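Local coordinates for ThiJ/PfpI family protein (Francisella tularensis subsp. novicida, PDB 4P5P) that probably acts as a glyoxalase III in the stress response and may also serve as a cysteine protease and virulence factor, at residues M1-M6 with N39-I44; N89-D94 with V118-A123; Y93-F98 with N125-A130; D152-G157 with G184-S189. All coordinates share one frame; numbering follows the deposited sequence.

Overall arrangement
Contacts 1 and 3 are strand pairings in one sheet, joined because strand 2-8 lies next to strand 95-98. Contact 3 is the buried one and almost wholly apolar beyond its backbone bonds; contacts 1, 2 and 4 are partly buried. Contact 1 has a mainly apolar face but carries asparagine and aspartate on the other. Contact 2 shares Tyr93 and Asp94 with contact 3 and packs the turn before strand 95-98 on helix 112-123, mixing isoleucine packing with a salt bridge. Contact 4 belongs to a separate two-stranded parallel sheet, its centre about 26 Å from that of contact 1. There, hydroxyl-to-carbonyl bonds extend a short backbone pairing, and polar side chains are more prominent than in contact 3.

Contact 1. Residues M1-M6 with N39-I44; sequences MKNVLM and NINIDI
Strands 2-6 and 40-44 run parallel as neighbours in the central sheet, with Val4 set beside Ile42 and Met6 beside Ile44. The backbone of 1-6 uses alternate residues: Val4 N gives to Asn41 O at 2.8 Å, and Val4 O takes Asp43 N at 2.9 Å. Lys2 and Met6 continue the pattern toward the two ends. On the face of Val4, Met6 and the isoleucines, which Lys2 joins at one end, Val4 CG2 meets Ile40 CG2 at 3.9 Å, while Met6 CG packs on Ile42 CG2 at 3.6 Å and its SD rests close to the same methyl. These are the two strands of a beta-alpha-beta unit whose crossover is helix 26-35; Ile35 of that helix touches both Ile40 and Ile42. The other face, which also carries Leu5, is largely polar. Asn41 has CG anti to its backbone N (chi1 173°), and its ND2 reaches Asn3 OD1 at 3.0 Å in a weak, bent bond, the two amide planes turned 64° apart. The same ND2 donates to Asp43 OD1 at 3.2 Å, arriving from above the carboxylate plane. Asp43 OD2 is engaged by Tyr93 OH, which ties this face to the turn preceding strand 95-98.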
loop_
_atom_site.group_PDB
_atom_site.type_symbol
_atom_site.label_atom_id
_atom_site.label_comp_id
_atom_site.label_asym_id
_atom_site.label_seq_id
_atom_site.Cartn_x
_atom_site.Cartn_y
_atom_site.Cartn_z
ATOM N N MET A 1 -5.975 -22.896 -0.193
ATOM C CA MET A 1 -5.443 -21.860 0.741
ATOM C C MET A 1 -4.760 -20.760 -0.058
ATOM O O MET A 1 -3.857 -21.037 -0.841
ATOM C CB MET A 1 -4.463 -22.490 1.732
ATOM C CG MET A 1 -3.938 -21.541 2.804
ATOM S SD MET A 1 -5.181 -21.052 4.023
ATOM C CE MET A 1 -5.011 -22.340 5.254
ATOM N N LYS A 2 -5.200 -19.521 0.130
ATOM C CA LYS A 2 -4.563 -18.370 -0.502
ATOM C C LYS A 2 -3.632 -17.722 0.516
ATOM O O LYS A 2 -3.884 -17.773 1.710
ATOM C CB LYS A 2 -5.598 -17.356 -0.986
ATOM C CG LYS A 2 -6.538 -17.850 -2.079
ATOM C CD LYS A 2 -5.825 -17.941 -3.420
ATOM C CE LYS A 2 -6.765 -18.482 -4.494
ATOM N NZ LYS A 2 -6.033 -18.760 -5.759
ATOM N N ASN A 3 -2.554 -17.127 0.037
ATOM C CA ASN A 3 -1.600 -16.460 0.911
ATOM C C ASN A 3 -1.302 -15.062 0.396
ATOM O O ASN A 3 -0.859 -14.889 -0.741
ATOM C CB ASN A 3 -0.317 -17.277 1.035
ATOM C CG ASN A 3 -0.489 -18.478 1.934
ATOM O OD1 ASN A 3 -0.478 -18.357 3.161
ATOM N ND2 ASN A 3 -0.656 -19.647 1.329
ATOM N N VAL A 4 -1.567 -14.065 1.241
ATOM C CA VAL A 4 -1.465 -12.660 0.873
ATOM C C VAL A 4 -0.397 -11.966 1.704
ATOM O O VAL A 4 -0.356 -12.132 2.920
ATOM C CB VAL A 4 -2.819 -11.943 1.086
ATOM C CG1 VAL A 4 -2.722 -10.453 0.762
ATOM C CG2 VAL A 4 -3.924 -12.622 0.264
ATOM N N LEU A 5 0.465 -11.201 1.042
ATOM C CA LEU A 5 1.500 -10.411 1.713
ATOM C C LEU A 5 1.098 -8.939 1.751
ATOM O O LEU A 5 0.892 -8.331 0.709
ATOM C CB LEU A 5 2.847 -10.577 1.008
ATOM C CG LEU A 5 4.021 -9.884 1.702
ATOM C CD1 LEU A 5 4.325 -10.559 3.015
ATOM C CD2 LEU A 5 5.216 -9.875 0.797
ATOM N N MET A 6 0.999 -8.374 2.943
ATOM C CA MET A 6 0.718 -6.957 3.114
ATOM C C MET A 6 2.004 -6.283 3.577
ATOM O O MET A 6 2.704 -6.804 4.455
ATOM C CB MET A 6 -0.421 -6.731 4.114
ATOM C CG MET A 6 -1.763 -7.268 3.632
ATOM S SD MET A 6 -3.144 -6.721 4.656
ATOM C CE MET A 6 -3.241 -4.993 4.218
ATOM N N ASN A 39 -9.665 -19.737 4.681
ATOM C CA ASN A 39 -8.982 -20.160 3.464
ATOM C C ASN A 39 -8.061 -19.093 2.861
ATOM O O ASN A 39 -7.484 -19.304 1.795
ATOM C CB ASN A 39 -10.011 -20.603 2.433
ATOM C CG ASN A 39 -10.694 -21.901 2.830
ATOM O OD1 ASN A 39 -10.041 -22.847 3.285
ATOM N ND2 ASN A 39 -12.014 -21.943 2.690
ATOM N N ILE A 40 -7.914 -17.969 3.551
ATOM C CA ILE A 40 -6.997 -16.915 3.116
ATOM C C ILE A 40 -6.152 -16.431 4.286
ATOM O O ILE A 40 -6.660 -15.850 5.247
ATOM C CB ILE A 40 -7.723 -15.688 2.515
ATOM C CG1 ILE A 40 -8.615 -16.082 1.341
ATOM C CG2 ILE A 40 -6.707 -14.661 2.025
ATOM C CD1 ILE A 40 -9.517 -14.967 0.863
ATOM N N ASN A 41 -4.858 -16.679 4.169
ATOM C CA ASN A 41 -3.886 -16.276 5.172
ATOM C C ASN A 41 -3.253 -14.951 4.780
ATOM O O ASN A 41 -2.994 -14.720 3.609
ATOM C CB ASN A 41 -2.819 -17.369 5.327
ATOM C CG ASN A 41 -1.682 -16.960 6.233
ATOM O OD1 ASN A 41 -1.828 -16.957 7.457
ATOM N ND2 ASN A 41 -0.528 -16.633 5.641
ATOM N N ILE A 42 -3.018 -14.084 5.762
ATOM C CA ILE A 42 -2.339 -12.826 5.511
ATOM C C ILE A 42 -1.114 -12.714 6.397
ATOM O O ILE A 42 -1.211 -12.842 7.624
ATOM C CB ILE A 42 -3.243 -11.610 5.771
ATOM C CG1 ILE A 42 -4.507 -11.706 4.921
ATOM C CG2 ILE A 42 -2.477 -10.312 5.455
ATOM C CD1 ILE A 42 -5.510 -10.596 5.184
ATOM N N ASP A 43 0.023 -12.442 5.768
ATOM C CA ASP A 43 1.261 -12.128 6.475
ATOM C C ASP A 43 1.574 -10.659 6.268
ATOM O O ASP A 43 1.304 -10.116 5.214
ATOM C CB ASP A 43 2.418 -12.994 5.981
ATOM C CG ASP A 43 2.217 -14.468 6.281
ATOM O OD1 ASP A 43 1.504 -14.809 7.245
ATOM O OD2 ASP A 43 2.809 -15.299 5.562
ATOM N N ILE A 44 2.129 -10.029 7.290
ATOM C CA ILE A 44 2.447 -8.610 7.271
ATOM C C ILE A 44 3.945 -8.404 7.423
ATOM O O ILE A 44 4.574 -9.042 8.269
ATOM C CB ILE A 44 1.707 -7.878 8.410
ATOM C CG1 ILE A 44 0.191 -8.008 8.223
ATOM C CG2 ILE A 44 2.103 -6.405 8.480
ATOM C CD1 ILE A 44 -0.617 -7.634 9.457
#

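Contact 2. Residues N89-D94 with V118-A123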
loop_
_atom_site.group_PDB
_atom_site.type_symbol
_atom_site.label_atom_id
_atom_site.label_comp_id
_atom_site.label_asym_id
_atom_site.label_seq_id
_atom_site.Cartn_x
_atom_site.Cartn_y
_atom_site.Cartn_z
ATOM N N ASN A 89 10.046 -14.977 1.321
ATOM C CA ASN A 89 10.098 -15.577 0.003
ATOM C C ASN A 89 8.786 -15.355 -0.714
ATOM O O ASN A 89 7.767 -15.966 -0.389
ATOM C CB ASN A 89 10.403 -17.065 0.079
ATOM C CG ASN A 89 10.802 -17.634 -1.265
ATOM O OD1 ASN A 89 10.248 -17.255 -2.294
ATOM N ND2 ASN A 89 11.791 -18.524 -1.266
ATOM N N ILE A 90 8.837 -14.496 -1.726
ATOM C CA ILE A 90 7.649 -14.072 -2.451
ATOM C C ILE A 90 6.920 -15.229 -3.155
ATOM O O ILE A 90 5.714 -15.147 -3.391
ATOM C CB ILE A 90 8.024 -12.984 -3.474
ATOM C CG1 ILE A 90 6.791 -12.256 -3.992
ATOM C CG2 ILE A 90 8.867 -13.574 -4.612
ATOM C CD1 ILE A 90 5.970 -11.544 -2.925
ATOM N N LYS A 91 7.639 -16.316 -3.440
ATOM C CA LYS A 91 7.065 -17.472 -4.128
ATOM C C LYS A 91 5.883 -18.070 -3.367
ATOM O O LYS A 91 5.007 -18.706 -3.958
ATOM C CB LYS A 91 8.139 -18.550 -4.330
ATOM C CG LYS A 91 9.366 -18.082 -5.098
ATOM C CD LYS A 91 9.025 -17.715 -6.524
ATOM C CE LYS A 91 10.275 -17.442 -7.352
ATOM N NZ LYS A 91 9.920 -17.087 -8.762
ATOM N N GLU A 92 5.869 -17.838 -2.058
ATOM C CA GLU A 92 4.848 -18.389 -1.171
ATOM C C GLU A 92 3.499 -17.672 -1.290
ATOM O O GLU A 92 2.477 -18.166 -0.794
ATOM C CB GLU A 92 5.329 -18.312 0.281
ATOM C CG GLU A 92 6.544 -19.172 0.609
ATOM C CD GLU A 92 6.169 -20.552 1.130
ATOM O OE1 GLU A 92 6.843 -21.531 0.743
ATOM O OE2 GLU A 92 5.202 -20.658 1.926
ATOM N N TYR A 93 3.494 -16.512 -1.944
ATOM C CA TYR A 93 2.324 -15.624 -1.923
ATOM C C TYR A 93 1.617 -15.518 -3.268
ATOM O O TYR A 93 2.228 -15.656 -4.324
ATOM C CB TYR A 93 2.754 -14.227 -1.432
ATOM C CG TYR A 93 3.286 -14.290 -0.025
ATOM C CD1 TYR A 93 2.426 -14.291 1.056
ATOM C CD2 TYR A 93 4.650 -14.420 0.220
ATOM C CE1 TYR A 93 2.904 -14.392 2.341
ATOM C CE2 TYR A 93 5.132 -14.521 1.500
ATOM C CZ TYR A 93 4.263 -14.513 2.555
ATOM O OH TYR A 93 4.745 -14.620 3.836
ATOM N N ASP A 94 0.309 -15.294 -3.190
ATOM C CA ASP A 94 -0.576 -15.160 -4.343
ATOM C C ASP A 94 -0.884 -13.704 -4.645
ATOM O O ASP A 94 -1.424 -13.365 -5.702
ATOM C CB ASP A 94 -1.873 -15.912 -4.067
ATOM C CG ASP A 94 -1.626 -17.348 -3.698
ATOM O OD1 ASP A 94 -0.941 -18.028 -4.486
ATOM O OD2 ASP A 94 -2.071 -17.788 -2.616
ATOM N N VAL A 118 7.318 -7.457 -6.703
ATOM C CA VAL A 118 6.146 -7.115 -7.529
ATOM C C VAL A 118 6.288 -7.793 -8.892
ATOM O O VAL A 118 5.317 -8.362 -9.390
ATOM C CB VAL A 118 5.969 -5.590 -7.685
ATOM C CG1 VAL A 118 4.884 -5.262 -8.723
ATOM C CG2 VAL A 118 5.583 -4.960 -6.350
ATOM N N LEU A 119 7.493 -7.765 -9.481
ATOM C CA LEU A 119 7.730 -8.482 -10.742
ATOM C C LEU A 119 7.402 -9.960 -10.639
ATOM O O LEU A 119 6.834 -10.541 -11.559
ATOM C CB LEU A 119 9.190 -8.347 -11.198
ATOM C CG LEU A 119 9.569 -7.027 -11.825
ATOM C CD1 LEU A 119 11.070 -7.011 -12.023
ATOM C CD2 LEU A 119 8.841 -6.816 -13.164
ATOM N N ASP A 120 7.773 -10.581 -9.528
ATOM C CA ASP A 120 7.521 -11.999 -9.373
ATOM C C ASP A 120 6.015 -12.289 -9.355
ATOM O O ASP A 120 5.536 -13.187 -10.044
ATOM C CB ASP A 120 8.192 -12.518 -8.098
ATOM C CG ASP A 120 8.140 -14.026 -7.989
ATOM O OD1 ASP A 120 7.059 -14.545 -7.639
ATOM O OD2 ASP A 120 9.179 -14.683 -8.250
ATOM N N ILE A 121 5.268 -11.516 -8.577
ATOM C CA ILE A 121 3.820 -11.680 -8.520
ATOM C C ILE A 121 3.170 -11.389 -9.885
ATOM O O ILE A 121 2.297 -12.135 -10.357
ATOM C CB ILE A 121 3.217 -10.762 -7.444
ATOM C CG1 ILE A 121 3.757 -11.123 -6.052
ATOM C CG2 ILE A 121 1.696 -10.848 -7.465
ATOM C CD1 ILE A 121 3.385 -12.513 -5.569
ATOM N N TYR A 122 3.607 -10.310 -10.515
ATOM C CA TYR A 122 3.102 -9.910 -11.827
ATOM C C TYR A 122 3.308 -10.996 -12.889
ATOM O O TYR A 122 2.442 -11.227 -13.741
ATOM C CB TYR A 122 3.794 -8.617 -12.258
ATOM C CG TYR A 122 3.218 -7.951 -13.488
ATOM C CD1 TYR A 122 1.891 -7.545 -13.521
ATOM C CD2 TYR A 122 4.012 -7.695 -14.602
ATOM C CE1 TYR A 122 1.361 -6.927 -14.640
ATOM C CE2 TYR A 122 3.487 -7.080 -15.727
ATOM C CZ TYR A 122 2.166 -6.690 -15.732
ATOM O OH TYR A 122 1.622 -6.078 -16.840
ATOM N N ALA A 123 4.456 -11.666 -12.818
ATOM C CA ALA A 123 4.846 -12.649 -13.831
ATOM C C ALA A 123 3.959 -13.887 -13.799
ATOM O O ALA A 123 3.800 -14.564 -14.818
ATOM C CB ALA A 123 6.318 -13.044 -13.646
HETATM O O HOH W 1 6.575 -17.213 -8.713
#
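Lys91 and Asp120 form a salt bridge between the 89-94 turn and helix 112-123, with Lys91 NZ 2.6 Å from Asp120 OD2. The ammonium group uses the syn lone pair of that oxygen, the one on the side of OD1, and the two side chains cross at about a right angle. A water donates to Asp120 OD1 at 2.9 Å and accepts a weak, longer bond from Lys91 NZ, bridging the ion pair a second time. Ile90 packs against the carboxylate: its CG2 lies 3.5 Å from Asp120 CG, the two side chains running antiparallel alongside each other. Its other branch turns to Ile121, with Ile90 CG1 and Ile121 CD1 3.8 Å apart. Ile121 CD1 also comes within 3.6 Å of Tyr93 O, a carbonyl that accepts a hydrogen bond from Lys124 NZ.

Further out, the fold of 89-94 helps to place these side chains. Asn89 OD1 accepts from Lys91 N at 3.0 Å, closing an Asx turn at the start of the short 3-10 segment 90-92. Asp120 has CG anti to its backbone N (chi1 -171°), which carries its carboxylate out toward the turn. On the inner side Ile90 touches Leu5 and Ile121 touches Ile96 and Ile128, so the isoleucine pair continues into the sheet core. The contact thus seats a 3-10 turn, just ahead of strand 95-98, against helix 112-123, which covers one face of the sheet in the alpha/beta sandwich of this flavodoxin-like fold.

Contact 3. Residues Y93-F98 with N125-A130; sequences YDAIIF and NGVIGA
Ile97 has CG1 beside its backbone N (chi1 -53°) and a second bend at chi2 of -56°, which places CD1 over the neighbouring strand, 3.6 Å from Gly129 N. Gly129 has no side chain, and a beta carbon there would collide with this methyl. Phe98 CG also lies beside its own N (chi1 -62°); its ring brings CD2 to 3.4 Å from Gly129 O, with that oxygen at the ring edge, near its plane. The same oxygen accepts from Phe98 N at 2.8 Å. Three other backbone bonds join the parallel strands, among them Gly129 N to Ile96 O at 2.9 Å. Ala95 CB meets Val127 CB at 3.8 Å on the face of Ile97, where helix 212-222 packs through Phe215 and Ile219. On the opposite face Ile96 CG2 lies alongside Ile128 CG1, the two side chains running in the same direction, and Phe98 CB touches Ala130 CB at 4.0 Å; helix 112-123 reaches this face through Val118. The chemistry is that of a sheet interior: other main-chain groups bond onward to Leu5, Val7 and Ile131, and the buried side chains meet one another through hydrocarbon, the Phe98 ring edge facing a carbonyl oxygen.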
loop_
_atom_site.group_PDB
_atom_site.type_symbol
_atom_site.label_atom_id
_atom_site.label_comp_id
_atom_site.label_asym_id
_atom_site.label_seq_id
_atom_site.Cartn_x
_atom_site.Cartn_y
_atom_site.Cartn_z
ATOM N N TYR A 93 3.494 -16.512 -1.944
ATOM C CA TYR A 93 2.324 -15.624 -1.923
ATOM C C TYR A 93 1.617 -15.518 -3.268
ATOM O O TYR A 93 2.228 -15.656 -4.324
ATOM C CB TYR A 93 2.754 -14.227 -1.432
ATOM C CG TYR A 93 3.286 -14.290 -0.025
ATOM C CD1 TYR A 93 2.426 -14.291 1.056
ATOM C CD2 TYR A 93 4.650 -14.420 0.220
ATOM C CE1 TYR A 93 2.904 -14.392 2.341
ATOM C CE2 TYR A 93 5.132 -14.521 1.500
ATOM C CZ TYR A 93 4.263 -14.513 2.555
ATOM O OH TYR A 93 4.745 -14.620 3.836
ATOM N N ASP A 94 0.309 -15.294 -3.190
ATOM C CA ASP A 94 -0.576 -15.160 -4.343
ATOM C C ASP A 94 -0.884 -13.704 -4.645
ATOM O O ASP A 94 -1.424 -13.365 -5.702
ATOM C CB ASP A 94 -1.873 -15.912 -4.067
ATOM C CG ASP A 94 -1.626 -17.348 -3.698
ATOM O OD1 ASP A 94 -0.941 -18.028 -4.486
ATOM O OD2 ASP A 94 -2.071 -17.788 -2.616
ATOM N N ALA A 95 -0.554 -12.837 -3.697
ATOM C CA ALA A 95 -0.837 -11.421 -3.835
ATOM C C ALA A 95 0.109 -10.625 -2.956
ATOM O O ALA A 95 0.546 -11.115 -1.914
ATOM C CB ALA A 95 -2.277 -11.126 -3.458
ATOM N N ILE A 96 0.396 -9.395 -3.371
ATOM C CA ILE A 96 1.177 -8.463 -2.578
ATOM C C ILE A 96 0.390 -7.151 -2.542
ATOM O O ILE A 96 -0.043 -6.641 -3.594
ATOM C CB ILE A 96 2.625 -8.293 -3.138
ATOM C CG1 ILE A 96 3.491 -7.476 -2.166
ATOM C CG2 ILE A 96 2.642 -7.701 -4.540
ATOM C CD1 ILE A 96 4.988 -7.527 -2.473
ATOM N N ILE A 97 0.176 -6.649 -1.334
ATOM C CA ILE A 97 -0.684 -5.489 -1.075
ATOM C C ILE A 97 0.109 -4.419 -0.321
ATOM O O ILE A 97 0.632 -4.698 0.746
ATOM C CB ILE A 97 -1.943 -5.883 -0.251
ATOM C CG1 ILE A 97 -2.692 -7.052 -0.918
ATOM C CG2 ILE A 97 -2.841 -4.672 -0.052
ATOM C CD1 ILE A 97 -3.113 -6.817 -2.344
ATOM N N PHE A 98 0.162 -3.203 -0.863
ATOM C CA PHE A 98 0.880 -2.086 -0.250
ATOM C C PHE A 98 -0.053 -1.093 0.433
ATOM O O PHE A 98 -0.845 -0.430 -0.223
ATOM C CB PHE A 98 1.705 -1.364 -1.302
ATOM C CG PHE A 98 2.750 -2.234 -1.914
ATOM C CD1 PHE A 98 3.967 -2.396 -1.289
ATOM C CD2 PHE A 98 2.518 -2.910 -3.097
ATOM C CE1 PHE A 98 4.928 -3.225 -1.821
ATOM C CE2 PHE A 98 3.490 -3.743 -3.644
ATOM C CZ PHE A 98 4.695 -3.890 -3.002
ATOM N N ASN A 125 0.836 -13.533 -12.887
ATOM C CA ASN A 125 -0.483 -12.910 -12.943
ATOM C C ASN A 125 -1.213 -12.992 -11.601
ATOM O O ASN A 125 -2.426 -13.224 -11.536
ATOM C CB ASN A 125 -1.330 -13.555 -14.048
ATOM C CG ASN A 125 -2.562 -12.732 -14.402
ATOM O OD1 ASN A 125 -2.519 -11.498 -14.438
ATOM N ND2 ASN A 125 -3.674 -13.413 -14.659
ATOM N N GLY A 126 -0.456 -12.789 -10.524
ATOM C CA GLY A 126 -1.033 -12.688 -9.202
ATOM C C GLY A 126 -1.562 -11.288 -9.007
ATOM O O GLY A 126 -1.459 -10.447 -9.896
ATOM N N VAL A 127 -2.116 -11.028 -7.831
ATOM C CA VAL A 127 -2.715 -9.733 -7.546
ATOM C C VAL A 127 -1.708 -8.791 -6.924
ATOM O O VAL A 127 -1.025 -9.148 -5.977
ATOM C CB VAL A 127 -3.927 -9.885 -6.615
ATOM C CG1 VAL A 127 -4.489 -8.529 -6.204
ATOM C CG2 VAL A 127 -4.988 -10.729 -7.300
ATOM N N ILE A 128 -1.639 -7.584 -7.471
ATOM C CA ILE A 128 -0.828 -6.493 -6.957
ATOM C C ILE A 128 -1.761 -5.376 -6.534
ATOM O O ILE A 128 -2.468 -4.824 -7.369
ATOM C CB ILE A 128 0.159 -5.974 -8.011
ATOM C CG1 ILE A 128 1.168 -7.058 -8.348
ATOM C CG2 ILE A 128 0.907 -4.747 -7.514
ATOM C CD1 ILE A 128 1.696 -6.943 -9.727
ATOM N N GLY A 129 -1.784 -5.062 -5.245
ATOM C CA GLY A 129 -2.653 -4.023 -4.726
ATOM C C GLY A 129 -1.887 -2.894 -4.061
ATOM O O GLY A 129 -0.864 -3.136 -3.428
ATOM N N ALA A 130 -2.352 -1.656 -4.208
ATOM C CA ALA A 130 -1.748 -0.535 -3.483
ATOM C C ALA A 130 -2.784 0.545 -3.243
ATOM O O ALA A 130 -3.600 0.810 -4.118
ATOM C CB ALA A 130 -0.554 0.028 -4.235
#

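Contact 4. Residues D152-G157 with G184-S189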
loop_
_atom_site.group_PDB
_atom_site.type_symbol
_atom_site.label_atom_id
_atom_site.label_comp_id
_atom_site.label_asym_id
_atom_site.label_seq_id
_atom_site.Cartn_x
_atom_site.Cartn_y
_atom_site.Cartn_z
ATOM N N ASP A 152 0.543 2.477 -19.547
ATOM C CA ASP A 152 -0.691 2.205 -20.287
ATOM C C ASP A 152 -1.778 1.547 -19.430
ATOM O O ASP A 152 -2.821 1.153 -19.954
ATOM C CB ASP A 152 -0.403 1.335 -21.525
ATOM C CG ASP A 152 0.634 1.959 -22.443
ATOM O OD1 ASP A 152 0.629 3.200 -22.560
ATOM O OD2 ASP A 152 1.447 1.217 -23.045
ATOM N N LYS A 153 -1.564 1.446 -18.121
ATOM C CA LYS A 153 -2.560 0.841 -17.245
ATOM C C LYS A 153 -3.325 1.907 -16.475
ATOM O O LYS A 153 -2.781 2.952 -16.126
ATOM C CB LYS A 153 -1.896 -0.157 -16.297
ATOM C CG LYS A 153 -1.362 -1.370 -17.059
ATOM C CD LYS A 153 -0.932 -2.499 -16.160
ATOM C CE LYS A 153 -0.529 -3.728 -16.978
ATOM N NZ LYS A 153 0.574 -3.441 -17.944
ATOM N N GLU A 154 -4.606 1.631 -16.240
ATOM C CA GLU A 154 -5.455 2.523 -15.470
ATOM C C GLU A 154 -5.185 2.350 -13.985
ATOM O O GLU A 154 -5.315 1.251 -13.446
ATOM C CB GLU A 154 -6.924 2.262 -15.784
ATOM C CG GLU A 154 -7.200 2.400 -17.266
ATOM C CD GLU A 154 -8.663 2.351 -17.612
ATOM O OE1 GLU A 154 -8.981 2.359 -18.823
ATOM O OE2 GLU A 154 -9.495 2.304 -16.682
ATOM N N VAL A 155 -4.775 3.441 -13.353
ATOM C CA VAL A 155 -4.469 3.461 -11.931
ATOM C C VAL A 155 -5.069 4.691 -11.261
ATOM O O VAL A 155 -5.462 5.667 -11.921
ATOM C CB VAL A 155 -2.930 3.458 -11.659
ATOM C CG1 VAL A 155 -2.247 2.295 -12.351
ATOM C CG2 VAL A 155 -2.290 4.790 -12.078
ATOM N N THR A 156 -5.146 4.629 -9.938
ATOM C CA THR A 156 -5.379 5.798 -9.116
ATOM C C THR A 156 -4.405 5.768 -7.946
ATOM O O THR A 156 -3.454 4.969 -7.944
ATOM C CB THR A 156 -6.852 5.864 -8.625
ATOM O OG1 THR A 156 -7.098 7.122 -7.988
ATOM C CG2 THR A 156 -7.171 4.725 -7.664
ATOM N N GLY A 157 -4.636 6.643 -6.975
ATOM C CA GLY A 157 -3.751 6.833 -5.838
ATOM C C GLY A 157 -4.055 8.200 -5.256
ATOM O O GLY A 157 -4.863 8.933 -5.820
ATOM N N GLY A 184 3.903 6.667 -17.214
ATOM C CA GLY A 184 3.147 6.216 -18.369
ATOM C C GLY A 184 1.788 5.628 -18.037
ATOM O O GLY A 184 1.073 5.153 -18.921
ATOM N N ALA A 185 1.425 5.640 -16.762
ATOM C CA ALA A 185 0.114 5.138 -16.356
ATOM C C ALA A 185 -0.995 6.118 -16.733
ATOM O O ALA A 185 -0.744 7.311 -16.958
ATOM C CB ALA A 185 0.081 4.862 -14.854
ATOM N N LYS A 186 -2.214 5.587 -16.820
ATOM C CA LYS A 186 -3.412 6.390 -17.042
ATOM C C LYS A 186 -4.020 6.663 -15.684
ATOM O O LYS A 186 -4.750 5.823 -15.151
ATOM C CB LYS A 186 -4.391 5.651 -17.955
ATOM C CG LYS A 186 -3.804 5.365 -19.333
ATOM C CD LYS A 186 -4.661 4.423 -20.148
ATOM C CE LYS A 186 -3.939 4.025 -21.427
ATOM N NZ LYS A 186 -4.735 3.070 -22.244
ATOM N N TYR A 187 -3.694 7.826 -15.121
ATOM C CA TYR A 187 -4.150 8.214 -13.798
ATOM C C TYR A 187 -5.523 8.851 -13.833
ATOM O O TYR A 187 -5.801 9.695 -14.679
ATOM C CB TYR A 187 -3.177 9.196 -13.137
ATOM C CG TYR A 187 -3.633 9.585 -11.738
ATOM C CD1 TYR A 187 -4.511 10.641 -11.540
ATOM C CD2 TYR A 187 -3.235 8.855 -10.621
ATOM C CE1 TYR A 187 -4.954 10.980 -10.288
ATOM C CE2 TYR A 187 -3.674 9.196 -9.349
ATOM C CZ TYR A 187 -4.549 10.263 -9.194
ATOM O OH TYR A 187 -5.031 10.652 -7.967
ATOM N N SER A 188 -6.364 8.450 -12.892
ATOM C CA SER A 188 -7.640 9.129 -12.669
ATOM C C SER A 188 -7.967 9.145 -11.187
ATOM O O SER A 188 -7.378 8.400 -10.402
ATOM C CB SER A 188 -8.778 8.463 -13.442
ATOM O OG SER A 188 -9.080 7.182 -12.931
ATOM N N SER A 189 -8.901 10.010 -10.802
ATOM C CA SER A 189 -9.349 10.084 -9.416
ATOM C C SER A 189 -10.806 10.501 -9.341
ATOM O O SER A 189 -11.343 11.143 -10.257
ATOM C CB SER A 189 -8.484 11.067 -8.600
ATOM O OG SER A 189 -8.646 12.413 -9.042
#
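Glu154 and Val155 pair in parallel with Lys186 and Tyr187, held by Lys186 N to Lys153 O at 2.8 Å, Val155 N to Lys186 O at 3.0 Å and Ser188 N to Val155 O. Before this pairing, Asp152 N donates to Gly184 O. Gly184 has positive phi and closes the preceding helix in a Schellman motif.

Beyond the short strands, two hydroxyls take over from the backbone donors. Thr156 OG1 lies anti to its backbone N (chi1 -171°) and donates to Ser188 O at 2.7 Å, in the plane of that carbonyl. Tyr187 OH donates to Gly157 O at 2.8 Å; the oxygen lies in the plane of the ring, at its edge, but the hydroxyl stands above the carbonyl plane. Tyr187 CG is anti to the backbone N (chi1 -179°), and the ring extends beside Thr156 and Gly157, its CE2 3.6 Å from Gly157 N. On the same face, Val155 CG2 packs on Ala185 CB at 3.7 Å. The extended chain of Lys186 passes the Asp152 carbonyl, with CE 3.4 Å from Asp152 O. The carboxylates of Asp152 and Glu154 are near its amine without touching it and may favour its positive charge.

Helix 176-182 lies against the Tyr187 ring through Glu177, Leu180 and Val181. Segment 152-157 is linked to strands 197-200 and 203-206 by a Glu154-Lys198 salt bridge, a Glu154 N bond to Asp200 and a Thr156 N bond to Thr205.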